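Local coordinates for protein putative NTP pyrophosphohydrolase (Exiguobacterium sibiricum 255-15, PDB 3NL9) that probably hydrolyses nucleoside triphosphates to monophosphates and pyrophosphate, as a dimeric, all-helical member of the MazG clan, at residues R33-K36 with R37-T41; V47-L50 with H51-Q55; P84-E87 with V88-L91; E160-V163 with V164-K168. All coordinates share one frame; numbering follows the deposited sequence. Where two conformers were deposited one is given.

Contact 1: residues R33-K36 with R37-T41; sequences RGVK and RATWT. With EDO (1,2-ethanediol), chain B.
Lys36 and Trp40, one turn apart on the same helix, meet over the face of the indole, and Arg33 meets its rim. The face contact is CH-pi: Lys36 CB stands 4.2 Å from the centroid of the six-membered ring of Trp40, only 15° off its normal. The carbonyl oxygen Lys36 O sits over a face of the same indole and accepts from Trp40 N in the regular helical bond (2.9 Å). At the rim, the indole edge is presented to a face of the Arg33 guanidinium, the planes 80° apart, with Trp40 CZ3 3.9 Å from Arg33 NH2. With an alanine at Trp40, Lys36 CB would lose the ring face under it, and the Arg33 guanidinium, though still paired with Glu111 of the second subunit, is likely to turn more freely.

Among charged groups, Arg33 NH2 and Arg37 NH1 lie 3.9 Å apart because they converge on one carboxylate, that same Glu111. Bends at chi2 and chi3 turn the Arg37 guanidinium toward a 1,2-ethanediol molecule, probably from the crystallisation liquor; NH1 and NH2 each give a hydrogen bond to one of its oxygens, while NE bonds Ser108 OG of the second subunit.

Hydroxyl bonds form a separate group. With its OG1 opposite the carbonyl carbon (chi1 -56°), Thr39 folds back on Val35: Thr39 OG1 donates to Val35 O at 2.7 Å, while Thr39 N reaches that oxygen from the other face of its plane. Thr41 OG1 does the same to Arg37 O.

All this lies on helix 31-52 at the dimer interface, where Val35 packs on Ala63, Thr39 on Phe67 and Thr41 on Phe104 of the second subunit.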
loop_
_atom_site.group_PDB
_atom_site.type_symbol
_atom_site.label_atom_id
_atom_site.label_comp_id
_atom_site.label_asym_id
_atom_site.label_seq_id
_atom_site.Cartn_x
_atom_site.Cartn_y
_atom_site.Cartn_z
ATOM N N ARG A 33 -1.045 -14.336 10.066
ATOM C CA ARG A 33 -0.461 -14.012 8.778
ATOM C C ARG A 33 -0.725 -12.565 8.348
ATOM O O ARG A 33 0.167 -11.887 7.832
ATOM C CB ARG A 33 -1.006 -14.968 7.712
ATOM C CG ARG A 33 -0.341 -14.822 6.351
ATOM C CD ARG A 33 1.105 -15.266 6.419
ATOM N NE ARG A 33 1.777 -14.947 5.187
ATOM C CZ ARG A 33 3.077 -15.079 4.977
ATOM N NH1 ARG A 33 3.881 -15.549 5.933
ATOM N NH2 ARG A 33 3.567 -14.742 3.793
ATOM N N GLY A 34 -1.957 -12.075 8.564
ATOM C CA GLY A 34 -2.254 -10.658 8.291
ATOM C C GLY A 34 -1.381 -9.683 9.077
ATOM O O GLY A 34 -0.999 -8.615 8.563
ATOM N N VAL A 35 -1.077 -10.019 10.325
ATOM C CA VAL A 35 -0.223 -9.144 11.153
ATOM C C VAL A 35 1.161 -8.968 10.493
ATOM O O VAL A 35 1.712 -7.873 10.451
ATOM C CB VAL A 35 -0.057 -9.679 12.575
ATOM C CG1 VAL A 35 1.041 -8.937 13.286
ATOM C CG2 VAL A 35 -1.354 -9.517 13.367
ATOM N N LYS A 36 1.688 -10.062 9.959
ATOM C CA LYS A 36 2.976 -10.050 9.294
ATOM C C LYS A 36 2.934 -9.125 8.074
ATOM O O LYS A 36 3.781 -8.261 7.930
ATOM C CB LYS A 36 3.371 -11.464 8.851
ATOM C CG LYS A 36 3.681 -12.427 10.007
ATOM C CD LYS A 36 4.215 -13.750 9.490
ATOM C CE LYS A 36 4.622 -14.693 10.621
ATOM N NZ LYS A 36 5.419 -14.010 11.693
ATOM N N ARG A 37 1.920 -9.314 7.234
ATOM C CA ARG A 37 1.773 -8.551 6.012
ATOM C C ARG A 37 1.578 -7.097 6.286
ATOM O O ARG A 37 2.176 -6.275 5.608
ATOM C CB ARG A 37 0.665 -9.133 5.141
ATOM C CG ARG A 37 1.035 -10.592 4.679
ATOM C CD ARG A 37 0.492 -10.934 3.358
ATOM N NE ARG A 37 1.064 -10.057 2.349
ATOM C CZ ARG A 37 2.200 -10.266 1.682
ATOM N NH1 ARG A 37 2.945 -11.373 1.860
ATOM N NH2 ARG A 37 2.582 -9.346 0.821
ATOM N N ALA A 38 0.735 -6.783 7.275
ATOM C CA ALA A 38 0.523 -5.395 7.702
ATOM C C ALA A 38 1.839 -4.746 8.132
ATOM O O ALA A 38 2.160 -3.622 7.753
ATOM C CB ALA A 38 -0.508 -5.363 8.843
ATOM N N THR A 39 2.611 -5.488 8.913
ATOM C CA THR A 39 3.908 -5.044 9.406
ATOM C C THR A 39 4.879 -4.786 8.254
ATOM O O THR A 39 5.439 -3.706 8.185
ATOM C CB THR A 39 4.494 -6.058 10.438
ATOM O OG1 THR A 39 3.535 -6.240 11.505
ATOM C CG2 THR A 39 5.840 -5.543 10.997
ATOM N N TRP A 40 5.033 -5.733 7.326
ATOM C CA TRP A 40 5.932 -5.529 6.192
ATOM C C TRP A 40 5.529 -4.339 5.350
ATOM O O TRP A 40 6.406 -3.601 4.845
ATOM C CB TRP A 40 5.997 -6.759 5.309
ATOM C CG TRP A 40 6.509 -7.974 6.010
ATOM C CD1 TRP A 40 7.445 -8.010 6.992
ATOM C CD2 TRP A 40 6.157 -9.343 5.744
ATOM N NE1 TRP A 40 7.677 -9.302 7.381
ATOM C CE2 TRP A 40 6.912 -10.144 6.630
ATOM C CE3 TRP A 40 5.287 -9.965 4.843
ATOM C CZ2 TRP A 40 6.803 -11.543 6.665
ATOM C CZ3 TRP A 40 5.172 -11.369 4.877
ATOM C CH2 TRP A 40 5.930 -12.133 5.777
ATOM N N THR A 41 4.213 -4.168 5.160
ATOM C CA THR A 41 3.695 -3.086 4.308
ATOM C C THR A 41 4.041 -1.747 4.957
ATOM O O THR A 41 4.569 -0.835 4.299
ATOM C CB THR A 41 2.156 -3.242 4.065
ATOM O OG1 THR A 41 1.867 -4.573 3.581
ATOM C CG2 THR A 41 1.625 -2.210 3.076
HETATM C C1 EDO B . 6.311 -11.523 -0.211
HETATM O O1 EDO B . 5.687 -11.481 1.091
HETATM C C2 EDO B . 5.796 -10.351 -1.059
HETATM O O2 EDO B . 4.356 -10.321 -1.139
#

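Contact 2: residues V47-L50 with H51-Q55; sequences VEFL and HQSSQ
Ser53 OG donates to Phe49 O, four residues back along the chain; the 2.5 Å separation is very short, and its exact length is doubtful. The same hydroxyl is also hydrogen-bonded to Gln94 NE2 of the second subunit, so it joins a late carbonyl of the helix to the dimer partner. Next to it, Ser54 OG donates to Leu50 O at 2.8 Å, arriving 26° out of the carbonyl plane; the first torsion of Ser54 (chi1 -68°) puts OG anti to its own carbonyl carbon, turning it back along the chain. A weak bond from Ser53 N to the same Leu50 O adds little, its N-H angle being 131°. Ordinary helical bonds run just before these, from His51 N to Val47 O and from Gln52 N to Glu48 O.

These serines show how hydroxyl groups can take up carbonyls near the C-terminal end of a helix, here the last turns of helix 31-52 in the all-helical fold of the MazG clan.

Farther out, the imidazole of His51 is held from both nitrogens. His51 ND1 donates to Gln52 OE1 at 3.1 Å, in the ring plane and on a lone pair of the amide oxygen, while His51 NE2 is hydrogen-bonded to Glu81 O of the second subunit. Tyr83 of that subunit stacks on the ring, and Phe60 of the same chain meets it edge-to-face. Ser53 OG lies 4.1 Å above the plane of the Phe49 ring, over its centre, and Leu50 and Ser54 both rest on Phe60.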
loop_
_atom_site.group_PDB
_atom_site.type_symbol
_atom_site.label_atom_id
_atom_site.label_comp_id
_atom_site.label_asym_id
_atom_site.label_seq_id
_atom_site.Cartn_x
_atom_site.Cartn_y
_atom_site.Cartn_z
ATOM N N VAL A 47 7.664 3.585 7.720
ATOM C CA VAL A 47 8.976 3.841 8.338
ATOM C C VAL A 47 10.000 4.274 7.287
ATOM O O VAL A 47 10.559 5.368 7.405
ATOM C CB VAL A 47 9.504 2.637 9.177
ATOM C CG1 VAL A 47 10.884 2.960 9.789
ATOM C CG2 VAL A 47 8.483 2.236 10.291
ATOM N N GLU A 48 10.227 3.455 6.254
ATOM C CA GLU A 48 11.234 3.822 5.235
ATOM C C GLU A 48 10.835 5.084 4.493
ATOM O O GLU A 48 11.675 5.939 4.247
ATOM C CB GLU A 48 11.464 2.704 4.179
ATOM C CG GLU A 48 11.969 1.418 4.744
ATOM C CD GLU A 48 13.470 1.452 5.079
ATOM O OE1 GLU A 48 14.202 2.308 4.523
ATOM O OE2 GLU A 48 13.902 0.598 5.888
ATOM N N PHE A 49 9.552 5.190 4.132
ATOM C CA PHE A 49 9.025 6.384 3.453
ATOM C C PHE A 49 9.263 7.670 4.289
ATOM O O PHE A 49 9.673 8.735 3.746
ATOM C CB PHE A 49 7.534 6.162 3.161
ATOM C CG PHE A 49 6.839 7.331 2.578
ATOM C CD1 PHE A 49 6.965 7.623 1.228
ATOM C CD2 PHE A 49 6.056 8.163 3.376
ATOM C CE1 PHE A 49 6.309 8.728 0.682
ATOM C CE2 PHE A 49 5.411 9.282 2.833
ATOM C CZ PHE A 49 5.545 9.565 1.500
ATOM N N LEU A 50 8.980 7.594 5.585
ATOM C CA LEU A 50 9.144 8.775 6.468
ATOM C C LEU A 50 10.618 9.104 6.747
ATOM O O LEU A 50 10.993 10.263 6.881
ATOM C CB LEU A 50 8.327 8.607 7.774
ATOM C CG LEU A 50 6.808 8.663 7.601
ATOM C CD1 LEU A 50 6.000 8.602 8.931
ATOM C CD2 LEU A 50 6.465 9.927 6.794
ATOM N N HIS A 51 11.443 8.081 6.864
ATOM C CA HIS A 51 12.863 8.290 7.091
ATOM C C HIS A 51 13.442 8.943 5.847
ATOM O O HIS A 51 14.167 9.928 5.943
ATOM C CB HIS A 51 13.576 6.978 7.372
ATOM C CG HIS A 51 15.053 7.120 7.582
ATOM N ND1 HIS A 51 15.953 7.191 6.539
ATOM C CD2 HIS A 51 15.793 7.186 8.717
ATOM C CE1 HIS A 51 17.178 7.296 7.021
ATOM N NE2 HIS A 51 17.109 7.296 8.340
ATOM N N GLN A 52 13.090 8.410 4.672
ATOM C CA GLN A 52 13.585 9.004 3.404
ATOM C C GLN A 52 12.956 10.350 3.116
ATOM O O GLN A 52 13.422 11.073 2.250
ATOM C CB GLN A 52 13.364 8.055 2.252
ATOM C CG GLN A 52 14.108 6.753 2.468
ATOM C CD GLN A 52 15.597 6.951 2.439
ATOM O OE1 GLN A 52 16.279 6.939 3.478
ATOM N NE2 GLN A 52 16.109 7.166 1.262
ATOM N N SER A 53 11.906 10.712 3.842
ATOM C CA SER A 53 11.324 12.073 3.718
ATOM C C SER A 53 11.961 13.087 4.703
ATOM O O SER A 53 11.678 14.291 4.634
ATOM C CB SER A 53 9.785 12.034 3.935
ATOM O OG SER A 53 9.142 11.079 3.084
ATOM N N SER A 54 12.790 12.599 5.625
ATOM C CA SER A 54 13.352 13.396 6.708
ATOM C C SER A 54 14.797 13.834 6.478
ATOM O O SER A 54 15.568 13.140 5.838
ATOM C CB SER A 54 13.303 12.587 8.015
ATOM O OG SER A 54 11.964 12.391 8.438
ATOM N N GLN A 55 15.173 14.972 7.046
ATOM C CA GLN A 55 16.531 15.484 6.901
ATOM C C GLN A 55 17.386 15.277 8.144
ATOM O O GLN A 55 18.611 15.399 8.076
ATOM C CB GLN A 55 16.498 16.954 6.482
ATOM C CG GLN A 55 15.872 17.119 5.095
ATOM C CD GLN A 55 15.681 18.567 4.683
ATOM O OE1 GLN A 55 16.649 19.271 4.394
ATOM N NE2 GLN A 55 14.426 19.011 4.638
#

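Contact 3: residues P84-E87 with V88-L91; sequences PVTE and VERL. With EDO (1,2-ethanediol), chain C.
Thr86 OG1 takes the hydrogen of Glu89 N at 3.0 Å, a nearly straight bond that caps the first turn of helix 87-112. At chi1 72° the hydroxyl is wedged between the threonine's own N and carbonyl carbon, which aims it at the Glu89 amide, a first-turn N-H with no carbonyl of an earlier turn to meet. In return Glu89, its chain extended, sends OE1 back to Val85 N (2.8 Å, N-H angle 169°), approaching so that the donor stands above the carboxylate plane. A textbook capping box would close on the N-cap amide itself; here the return bond falls one residue earlier, and Thr86 N stays buried with no partner. A leucine in place of Glu89 would probably leave Val85 N without its acceptor and set the loop before the cap free to shift.

Around this pair lies a second shell of carbon. Pro84 CB touches Glu89 CB at 3.7 Å and, in the conformer described, Arg90 CG at 3.5 Å. Val85 CG2 runs alongside the Glu89 carboxylate, 3.4 Å from Glu89 OE1. The backbone completes the turn with Arg90 N donating to Thr86 O and Leu91 N to Glu87 O. Glu87 OE2 accepts a hydrogen bond from O1 of a 1,2-ethanediol at 2.9 Å, a molecule also hydrogen-bonded to Ala28 N.

The loop after helix 57-79 thus turns into helix 87-112. Leu91 packs on Pro26 and Ala28, whereas Pro84 meets Ser54, and Val88 meets Met167, of the second subunit.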
loop_
_atom_site.group_PDB
_atom_site.type_symbol
_atom_site.label_atom_id
_atom_site.label_comp_id
_atom_site.label_asym_id
_atom_site.label_seq_id
_atom_site.Cartn_x
_atom_site.Cartn_y
_atom_site.Cartn_z
ATOM N N PRO A 84 -16.234 -8.849 12.284
ATOM C CA PRO A 84 -16.833 -9.853 11.417
ATOM C C PRO A 84 -17.226 -11.126 12.174
ATOM O O PRO A 84 -16.529 -11.533 13.099
ATOM C CB PRO A 84 -15.708 -10.176 10.427
ATOM C CG PRO A 84 -14.824 -9.030 10.465
ATOM C CD PRO A 84 -14.897 -8.450 11.829
ATOM N N VAL A 85 -18.337 -11.745 11.772
ATOM C CA VAL A 85 -18.825 -12.982 12.394
ATOM C C VAL A 85 -18.754 -14.200 11.457
ATOM O O VAL A 85 -19.050 -15.317 11.884
ATOM C CB VAL A 85 -20.259 -12.808 12.934
ATOM C CG1 VAL A 85 -20.262 -11.796 14.094
ATOM C CG2 VAL A 85 -21.240 -12.383 11.809
ATOM N N THR A 86 -18.373 -13.998 10.191
ATOM C CA THR A 86 -18.114 -15.116 9.272
ATOM C C THR A 86 -16.772 -14.947 8.525
ATOM O O THR A 86 -16.218 -13.849 8.432
ATOM C CB THR A 86 -19.250 -15.275 8.207
ATOM O OG1 THR A 86 -19.178 -14.201 7.254
ATOM C CG2 THR A 86 -20.657 -15.305 8.860
ATOM N N GLU A 87 -16.290 -16.034 7.938
ATOM C CA GLU A 87 -15.065 -15.992 7.142
ATOM C C GLU A 87 -15.258 -15.134 5.879
ATOM O O GLU A 87 -14.388 -14.363 5.492
ATOM C CB GLU A 87 -14.657 -17.417 6.798
ATOM C CG GLU A 87 -13.228 -17.575 6.345
ATOM C CD GLU A 87 -12.861 -19.040 6.088
ATOM O OE1 GLU A 87 -13.357 -19.919 6.842
ATOM O OE2 GLU A 87 -12.081 -19.303 5.133
ATOM N N VAL A 88 -16.443 -15.205 5.281
ATOM C CA VAL A 88 -16.715 -14.361 4.140
ATOM C C VAL A 88 -16.648 -12.900 4.543
ATOM O O VAL A 88 -16.040 -12.125 3.834
ATOM C CB VAL A 88 -18.067 -14.662 3.485
ATOM C CG1 VAL A 88 -18.388 -13.558 2.473
ATOM C CG2 VAL A 88 -17.997 -16.017 2.810
ATOM N N GLU A 89 -17.246 -12.539 5.685
ATOM C CA GLU A 89 -17.124 -11.167 6.211
ATOM C C GLU A 89 -15.688 -10.704 6.390
ATOM O O GLU A 89 -15.344 -9.558 6.036
ATOM C CB GLU A 89 -17.893 -10.993 7.527
ATOM C CG GLU A 89 -19.390 -11.061 7.345
ATOM C CD GLU A 89 -20.189 -10.708 8.586
ATOM O OE1 GLU A 89 -19.603 -10.361 9.635
ATOM O OE2 GLU A 89 -21.426 -10.764 8.485
ATOM N N ARG A 90 -14.842 -11.564 6.938
ATOM C CA ARG A 90 -13.429 -11.217 7.079
ATOM C C ARG A 90 -12.763 -10.984 5.711
ATOM O O ARG A 90 -11.988 -10.041 5.554
ATOM C CB ARG A 90 -12.687 -12.283 7.915
ATOM C CG ARG A 90 -13.292 -12.451 9.323
ATOM C CD ARG A 90 -12.477 -13.315 10.310
ATOM N NE ARG A 90 -12.290 -14.701 9.882
ATOM C CZ ARG A 90 -13.130 -15.704 10.136
ATOM N NH1 ARG A 90 -14.254 -15.497 10.816
ATOM N NH2 ARG A 90 -12.846 -16.925 9.686
ATOM N N LEU A 91 -13.067 -11.827 4.719
ATOM C CA LEU A 91 -12.475 -11.664 3.367
ATOM C C LEU A 91 -12.915 -10.351 2.726
ATOM O O LEU A 91 -12.117 -9.602 2.144
ATOM C CB LEU A 91 -12.877 -12.853 2.464
ATOM C CG LEU A 91 -12.402 -12.884 1.007
ATOM C CD1 LEU A 91 -10.849 -12.923 0.925
ATOM C CD2 LEU A 91 -13.053 -14.059 0.267
HETATM C C1 EDO C . -13.918 -16.838 2.766
HETATM O O1 EDO C . -12.591 -17.279 3.078
HETATM C C2 EDO C . -14.521 -17.689 1.646
HETATM O O2 EDO C . -14.228 -19.075 1.863
#

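Contact 4: residues E160-V163 with V164-K168; sequences EAEV and VRQMK
Glu162 and Arg165 run alongside one another in the same direction, with their carboxylate and guanidinium planes 38° apart. The arginine holds the acid through NE and NH2, one nitrogen to each oxygen: Arg165 NE meets Glu162 OE1 at 2.9 Å on its syn side, exactly in the guanidinium plane, and Arg165 NH2 meets the syn lone pair of Glu162 OE2, also at 2.9 Å. The bend of Glu162 at chi2 (47°) brings its carboxylate round to the later turn of the helix.

Gln166 comes in at a slant instead, its amide turned 57° from the carboxylate. Gln166 NE2 takes the anti lone pair of Glu162 OE2 at 3.0 Å, so that oxygen is held by two donors on different lone pairs, which fixes the rotation of the carboxylate. Gln166 OE1 is itself hydrogen-bonded to Glu115 N, and Arg165 NH1 forms a salt bridge with Glu169.

On another side of the helix, Met167, a selenomethionine, makes a loose apolar contact with Val163, SE 4.4 Å from Val163 CG1; Val163 also packs on Leu119 and on Leu91 of the second subunit. Charge pairing three residues on and amide bonding four residues on are the classic intrahelical spacings, here on the C-terminal helix 156-170.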
loop_
_atom_site.group_PDB
_atom_site.type_symbol
_atom_site.label_atom_id
_atom_site.label_comp_id
_atom_site.label_asym_id
_atom_site.label_seq_id
_atom_site.Cartn_x
_atom_site.Cartn_y
_atom_site.Cartn_z
ATOM N N GLU A 160 16.873 4.256 -8.832
ATOM C CA GLU A 160 17.330 5.650 -8.843
ATOM C C GLU A 160 17.512 6.199 -10.265
ATOM O O GLU A 160 17.130 7.359 -10.563
ATOM C CB GLU A 160 18.643 5.815 -8.054
ATOM C CG GLU A 160 19.226 7.259 -8.064
ATOM C CD GLU A 160 20.511 7.403 -7.233
ATOM O OE1 GLU A 160 20.675 6.690 -6.212
ATOM O OE2 GLU A 160 21.349 8.235 -7.599
ATOM N N ALA A 161 18.130 5.402 -11.137
ATOM C CA ALA A 161 18.303 5.811 -12.530
ATOM C C ALA A 161 16.951 6.038 -13.218
ATOM O O ALA A 161 16.819 6.910 -14.079
ATOM C CB ALA A 161 19.140 4.743 -13.313
ATOM N N GLU A 162 15.961 5.239 -12.843
ATOM C CA GLU A 162 14.587 5.366 -13.377
ATOM C C GLU A 162 13.913 6.675 -12.925
ATOM O O GLU A 162 13.216 7.340 -13.718
ATOM C CB GLU A 162 13.753 4.136 -12.967
ATOM C CG GLU A 162 12.246 4.133 -13.370
ATOM C CD GLU A 162 11.986 4.518 -14.830
ATOM O OE1 GLU A 162 12.771 4.127 -15.741
ATOM O OE2 GLU A 162 10.958 5.199 -15.078
ATOM N N VAL A 163 14.134 7.042 -11.669
ATOM C CA VAL A 163 13.662 8.317 -11.156
ATOM C C VAL A 163 14.280 9.456 -11.979
ATOM O O VAL A 163 13.537 10.293 -12.465
ATOM C CB VAL A 163 13.897 8.487 -9.633
ATOM C CG1 VAL A 163 13.476 9.870 -9.167
ATOM C CG2 VAL A 163 13.106 7.442 -8.838
ATOM N N VAL A 164 15.609 9.462 -12.152
ATOM C CA VAL A 164 16.316 10.479 -12.989
ATOM C C VAL A 164 15.781 10.500 -14.429
ATOM O O VAL A 164 15.570 11.563 -15.003
ATOM C CB VAL A 164 17.857 10.266 -12.994
ATOM C CG1 VAL A 164 18.577 11.283 -13.933
ATOM C CG2 VAL A 164 18.416 10.381 -11.578
ATOM N N ARG A 165 15.541 9.322 -15.011
ATOM C CA ARG A 165 14.959 9.240 -16.349
ATOM C C ARG A 165 13.588 9.952 -16.423
ATOM O O ARG A 165 13.328 10.726 -17.339
ATOM C CB ARG A 165 14.805 7.776 -16.796
ATOM C CG ARG A 165 14.334 7.624 -18.250
ATOM C CD ARG A 165 13.835 6.220 -18.565
ATOM N NE ARG A 165 12.533 5.934 -17.944
ATOM C CZ ARG A 165 11.370 6.445 -18.348
ATOM N NH1 ARG A 165 11.314 7.291 -19.385
ATOM N NH2 ARG A 165 10.250 6.109 -17.706
ATOM N N GLN A 166 12.711 9.665 -15.471
ATOM C CA GLN A 166 11.417 10.358 -15.392
ATOM C C GLN A 166 11.545 11.871 -15.188
ATOM O O GLN A 166 10.829 12.647 -15.845
ATOM C CB GLN A 166 10.538 9.775 -14.304
ATOM C CG GLN A 166 10.093 8.365 -14.599
ATOM C CD GLN A 166 8.982 7.910 -13.677
ATOM O OE1 GLN A 166 8.172 8.715 -13.229
ATOM N NE2 GLN A 166 8.942 6.617 -13.399
HETATM N N MSE A 167 12.485 12.285 -14.340
HETATM C CA MSE A 167 12.762 13.709 -14.164
HETATM C C MSE A 167 13.152 14.325 -15.497
HETATM O O MSE A 167 12.661 15.413 -15.855
HETATM C CB MSE A 167 13.891 13.959 -13.153
HETATM C CG MSE A 167 13.550 13.589 -11.698
HETATM SE SE MSE A 167 15.085 13.694 -10.493
HETATM C CE MSE A 167 15.493 15.612 -10.594
ATOM N N LYS A 168 14.025 13.636 -16.237
ATOM C CA LYS A 168 14.447 14.127 -17.567
ATOM C C LYS A 168 13.311 14.177 -18.600
ATOM O O LYS A 168 13.194 15.151 -19.353
ATOM C CB LYS A 168 15.601 13.284 -18.118
ATOM C CG LYS A 168 16.927 13.542 -17.446
ATOM C CD LYS A 168 18.045 12.789 -18.176
ATOM C CE LYS A 168 19.250 12.567 -17.279
ATOM N NZ LYS A 168 20.126 11.504 -17.839
#

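How the contacts relate
Each contact is local to one turn or helix end, so none closes a long loop, and along the chain they follow in series without nesting or crossing. Contacts 1 and 2 share helix 31-52, the first near its start and the second at its end, with centres about 20 Å apart. After helix 57-79, contact 3 starts helix 87-112; contact 4 lies on the C-terminal helix 156-170, its centre about 44 Å from that of contact 3 within one chain. The dimer brings them together: contact 3 of one subunit packs on residues of contacts 2 and 4 of the other, and Phe49 of contact 2 meets Gly34 of contact 1 across the interface.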